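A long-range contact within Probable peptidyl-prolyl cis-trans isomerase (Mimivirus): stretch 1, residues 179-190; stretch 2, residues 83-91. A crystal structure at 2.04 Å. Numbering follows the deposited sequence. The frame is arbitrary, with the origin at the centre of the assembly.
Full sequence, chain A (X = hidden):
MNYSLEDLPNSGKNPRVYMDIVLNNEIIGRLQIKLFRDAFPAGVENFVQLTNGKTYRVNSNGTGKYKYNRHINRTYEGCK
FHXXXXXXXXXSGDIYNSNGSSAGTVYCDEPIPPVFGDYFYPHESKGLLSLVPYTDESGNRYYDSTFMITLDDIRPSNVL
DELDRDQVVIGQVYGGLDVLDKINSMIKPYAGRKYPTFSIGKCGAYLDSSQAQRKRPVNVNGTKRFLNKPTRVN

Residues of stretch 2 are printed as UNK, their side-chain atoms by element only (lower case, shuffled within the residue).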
# COMPACT_ATOMS: atom_id res chain seq x y z
N VAL A 179 1.67 -0.10 26.61
CA VAL A 179 1.99 0.73 25.43
C VAL A 179 1.53 -0.03 24.19
O VAL A 179 0.92 0.53 23.27
CB VAL A 179 3.50 1.07 25.38
CG1 VAL A 179 3.83 1.94 24.15
CG2 VAL A 179 3.87 1.77 26.66
N LEU A 180 1.79 -1.33 24.17
CA LEU A 180 1.23 -2.21 23.15
C LEU A 180 -0.30 -2.13 23.09
O LEU A 180 -0.86 -2.12 22.01
CB LEU A 180 1.67 -3.68 23.34
CG LEU A 180 3.18 -3.96 23.26
CD1 LEU A 180 3.42 -5.47 23.35
CD2 LEU A 180 3.85 -3.39 21.99
N ASP A 181 -0.97 -2.11 24.23
CA ASP A 181 -2.42 -1.91 24.27
C ASP A 181 -2.88 -0.59 23.61
O ASP A 181 -3.85 -0.59 22.89
CB ASP A 181 -2.94 -1.95 25.71
CG ASP A 181 -2.73 -3.30 26.39
OD1 ASP A 181 -2.70 -4.35 25.71
OD2 ASP A 181 -2.57 -3.29 27.63
N LYS A 182 -2.19 0.51 23.90
CA LYS A 182 -2.49 1.82 23.29
C LYS A 182 -2.38 1.75 21.76
O LYS A 182 -3.27 2.22 21.04
CB LYS A 182 -1.54 2.88 23.84
CG LYS A 182 -1.85 3.31 25.30
CD LYS A 182 -0.89 4.41 25.77
CE LYS A 182 -1.26 4.81 27.21
NZ LYS A 182 -0.38 5.95 27.69
N ILE A 183 -1.27 1.18 21.27
CA ILE A 183 -1.06 0.95 19.83
C ILE A 183 -2.22 0.16 19.23
O ILE A 183 -2.84 0.59 18.24
CB ILE A 183 0.31 0.24 19.55
CG1 ILE A 183 1.48 1.18 19.91
CG2 ILE A 183 0.39 -0.17 18.07
CD1 ILE A 183 2.85 0.45 20.07
N ASN A 184 -2.52 -0.99 19.84
CA ASN A 184 -3.59 -1.86 19.39
C ASN A 184 -4.96 -1.19 19.34
O ASN A 184 -5.74 -1.42 18.37
CB ASN A 184 -3.67 -3.13 20.25
CG ASN A 184 -4.40 -4.21 19.56
OD1 ASN A 184 -4.08 -4.54 18.43
ND2 ASN A 184 -5.42 -4.78 20.23
N SER A 185 -5.29 -0.42 20.37
CA SER A 185 -6.53 0.36 20.33
C SER A 185 -6.55 1.32 19.14
O SER A 185 -7.55 1.42 18.47
CB SER A 185 -6.74 1.15 21.61
OG SER A 185 -7.10 0.22 22.62
N MET A 186 -5.46 2.03 18.90
CA MET A 186 -5.43 3.02 17.83
C MET A 186 -5.45 2.43 16.43
O MET A 186 -5.71 3.17 15.47
CB MET A 186 -4.24 3.93 17.98
CG MET A 186 -4.35 4.78 19.20
SD MET A 186 -3.02 5.94 19.24
CE MET A 186 -1.82 4.99 20.14
N ILE A 187 -5.20 1.13 16.30
CA ILE A 187 -5.24 0.47 15.01
C ILE A 187 -6.49 -0.40 14.80
O ILE A 187 -6.53 -1.17 13.85
CB ILE A 187 -3.91 -0.28 14.63
CG1 ILE A 187 -3.66 -1.51 15.52
CG2 ILE A 187 -2.71 0.72 14.60
CD1 ILE A 187 -2.35 -2.29 15.14
N LYS A 188 -7.50 -0.23 15.65
CA LYS A 188 -8.78 -0.91 15.44
C LYS A 188 -9.28 -0.56 14.03
O LYS A 188 -9.31 0.62 13.67
CB LYS A 188 -9.78 -0.49 16.51
CG LYS A 188 -11.15 -1.20 16.38
CD LYS A 188 -12.15 -0.57 17.32
CE LYS A 188 -13.60 -0.76 16.84
NZ LYS A 188 -14.02 -2.21 16.81
N PRO A 189 -9.55 -1.58 13.19
CA PRO A 189 -9.87 -1.28 11.79
C PRO A 189 -11.30 -0.79 11.52
O PRO A 189 -12.28 -1.22 12.18
CB PRO A 189 -9.61 -2.59 11.06
CG PRO A 189 -9.92 -3.65 12.10
CD PRO A 189 -9.46 -3.04 13.43
N TYR A 190 -11.37 0.12 10.57
CA TYR A 190 -12.60 0.72 10.07
C TYR A 190 -12.31 0.95 8.60
O TYR A 190 -11.25 1.46 8.27
CB TYR A 190 -12.81 2.09 10.72
CG TYR A 190 -13.33 2.03 12.13
CD1 TYR A 190 -14.58 1.50 12.39
CD2 TYR A 190 -12.58 2.54 13.19
CE1 TYR A 190 -15.11 1.45 13.67
CE2 TYR A 190 -13.11 2.51 14.52
CZ TYR A 190 -14.38 1.96 14.73
OH TYR A 190 -14.98 1.90 15.98
N UNK A 83 4.43 -2.51 9.19
CA UNK A 83 3.37 -3.48 9.01
C UNK A 83 2.79 -3.60 10.40
O UNK A 83 3.55 -3.85 11.37
n UNK A 83 5.17 -4.28 6.56
c UNK A 83 3.93 -4.86 8.59
c UNK A 83 4.17 -5.00 7.08
o UNK A 83 3.48 -5.76 6.41
N UNK A 84 1.48 -3.39 10.50
CA UNK A 84 0.76 -3.39 11.78
C UNK A 84 -0.56 -4.07 11.55
O UNK A 84 -1.20 -3.90 10.48
c UNK A 84 1.93 -1.28 12.64
c UNK A 84 0.57 -1.98 12.41
c UNK A 84 -0.39 -1.08 11.57
N UNK A 85 -0.96 -4.91 12.51
CA UNK A 85 -2.16 -5.70 12.37
C UNK A 85 -2.85 -5.81 13.72
O UNK A 85 -2.32 -6.46 14.64
c UNK A 85 -3.06 -7.97 11.51
c UNK A 85 -1.84 -7.09 11.79
c UNK A 85 -2.70 -9.44 11.11
c UNK A 85 -3.98 -7.29 10.47
N UNK A 86 -4.01 -5.15 13.83
CA UNK A 86 -4.86 -5.15 15.05
C UNK A 86 -5.01 -6.55 15.62
O UNK A 86 -5.27 -7.52 14.88
c UNK A 86 -7.18 -4.45 15.92
c UNK A 86 -8.31 -5.14 16.16
n UNK A 86 -7.06 -3.54 16.95
n UNK A 86 -8.82 -4.69 17.36
c UNK A 86 -8.04 -3.73 17.83
c UNK A 86 -6.23 -4.49 14.75
N UNK A 87 -4.84 -6.66 16.94
CA UNK A 87 -4.98 -7.93 17.69
C UNK A 87 -3.94 -8.98 17.30
O UNK A 87 -4.08 -10.15 17.66
c UNK A 87 -6.38 -8.57 17.54
o UNK A 87 -8.64 -8.10 18.12
c UNK A 87 -7.44 -7.87 18.34
n UNK A 87 -7.04 -7.03 19.26
N UNK A 88 -2.91 -8.55 16.58
CA UNK A 88 -1.88 -9.48 16.12
C UNK A 88 -0.47 -9.02 16.42
O UNK A 88 0.15 -9.52 17.37
c UNK A 88 -2.03 -9.86 14.64
o UNK A 88 -3.11 -11.97 14.32
c UNK A 88 -3.21 -10.72 14.40
n UNK A 88 -4.39 -10.09 14.32
N UNK A 89 0.03 -8.05 15.65
CA UNK A 89 1.47 -7.67 15.72
C UNK A 89 1.77 -6.30 15.19
O UNK A 89 0.94 -5.69 14.47
c UNK A 89 2.10 -8.10 12.52
c UNK A 89 1.92 -9.02 13.55
c UNK A 89 1.68 -8.40 11.19
c UNK A 89 0.92 -10.57 11.92
c UNK A 89 2.37 -8.69 14.99
c UNK A 89 1.35 -10.26 13.25
c UNK A 89 1.09 -9.63 10.92
o UNK A 89 0.67 -9.90 9.64
N UNK A 90 2.97 -5.82 15.50
CA UNK A 90 3.54 -4.66 14.82
C UNK A 90 4.94 -5.08 14.35
O UNK A 90 5.54 -5.96 14.96
c UNK A 90 4.46 -3.75 17.01
c UNK A 90 4.63 -2.54 17.91
c UNK A 90 2.23 -2.89 16.12
c UNK A 90 3.64 -3.43 15.75
N UNK A 91 5.45 -4.45 13.30
CA UNK A 91 6.73 -4.85 12.67
C UNK A 91 7.52 -3.61 12.34
O UNK A 91 6.96 -2.61 11.91
c UNK A 91 5.76 -7.00 11.79
c UNK A 91 6.50 -5.75 11.41
c UNK A 91 7.82 -6.12 10.77

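Position 83 carries four side-chain atoms, two carbons in line with the second bearing one oxygen and one nitrogen, and lies out of reach of stretch 1. The nitrogen makes the fork an amide and the residue Asn-83. Position 84 has three carbons, one at the root carrying the other two. This beta-branched fork points toward stretch 1, where CD1 of Ile-187 lies 4.0 Å from its CB; it is Val-84. At position 85 four carbons fork at the second and point away, so it is the backbone that meets stretch 1, with its C atom 3.8 Å from CD1 of Ile-187. The fork is the pattern of leucine, Leu-85.

Position 86 shows one carbon followed by a five-membered ring of three carbons and two nitrogens, with one ring nitrogen close to the backbone O of Asn-184 and the ring lying against Lys-188 and Pro-189. The ring is an imidazole, and hence the residue is His-86. No other residue of the stretch has as much surface covered by stretch 1. Its ND1 donates a hydrogen bond to the backbone O of Asn-184 (2.9 Å), near the plane of the ring, while CA of Lys-188 sits over one face, 3.8 Å from the ring centroid in a CH-pi contact. Pro-189 CD approaches His-86 CD2 at 3.6 Å.

Position 87 again has two carbons, the second with one oxygen and one nitrogen, and its backbone N donates a nearly straight hydrogen bond to OD1 of Asn-184 (2.7 Å, 173°). This is Asn-87, whose positive phi of 65° belongs to the turn. Position 88 has the same four atoms but points away from stretch 1; this is Asn-88, whose ND2 bonds back to the O of His-86 at 2.8 Å and so ties the turn together. Position 89, one carbon and a six-carbon ring bearing an oxygen, also directed away, is Tyr-89.

Position 90 holds four carbons forked at the first, one arm two carbons long, pointing toward the helix and packed against Ile-183 and Leu-180. The branching identifies Ile-90: its CG2 lies 3.8 Å from CG2 of Ile-183, and its CD1 reaches CD2 of Leu-180 at 4.2 Å. Position 91 has one carbon carrying two more and no contact; it is Val-91.

The contact therefore joins a hairpin to a helix and the loop that follows it. Backbone bonds between Leu-85 and Tyr-89 hold the hairpin closed, and Val-84 and Ile-90 turn to the apolar side chains of Ile-187, Ile-183 and Leu-180. At the turn, Asn-184 accepts two hydrogen bonds, through its backbone O and through OD1, fixing the loop beside this apolar patch.

Stretch 2 (83-91) NVLHNNYIV
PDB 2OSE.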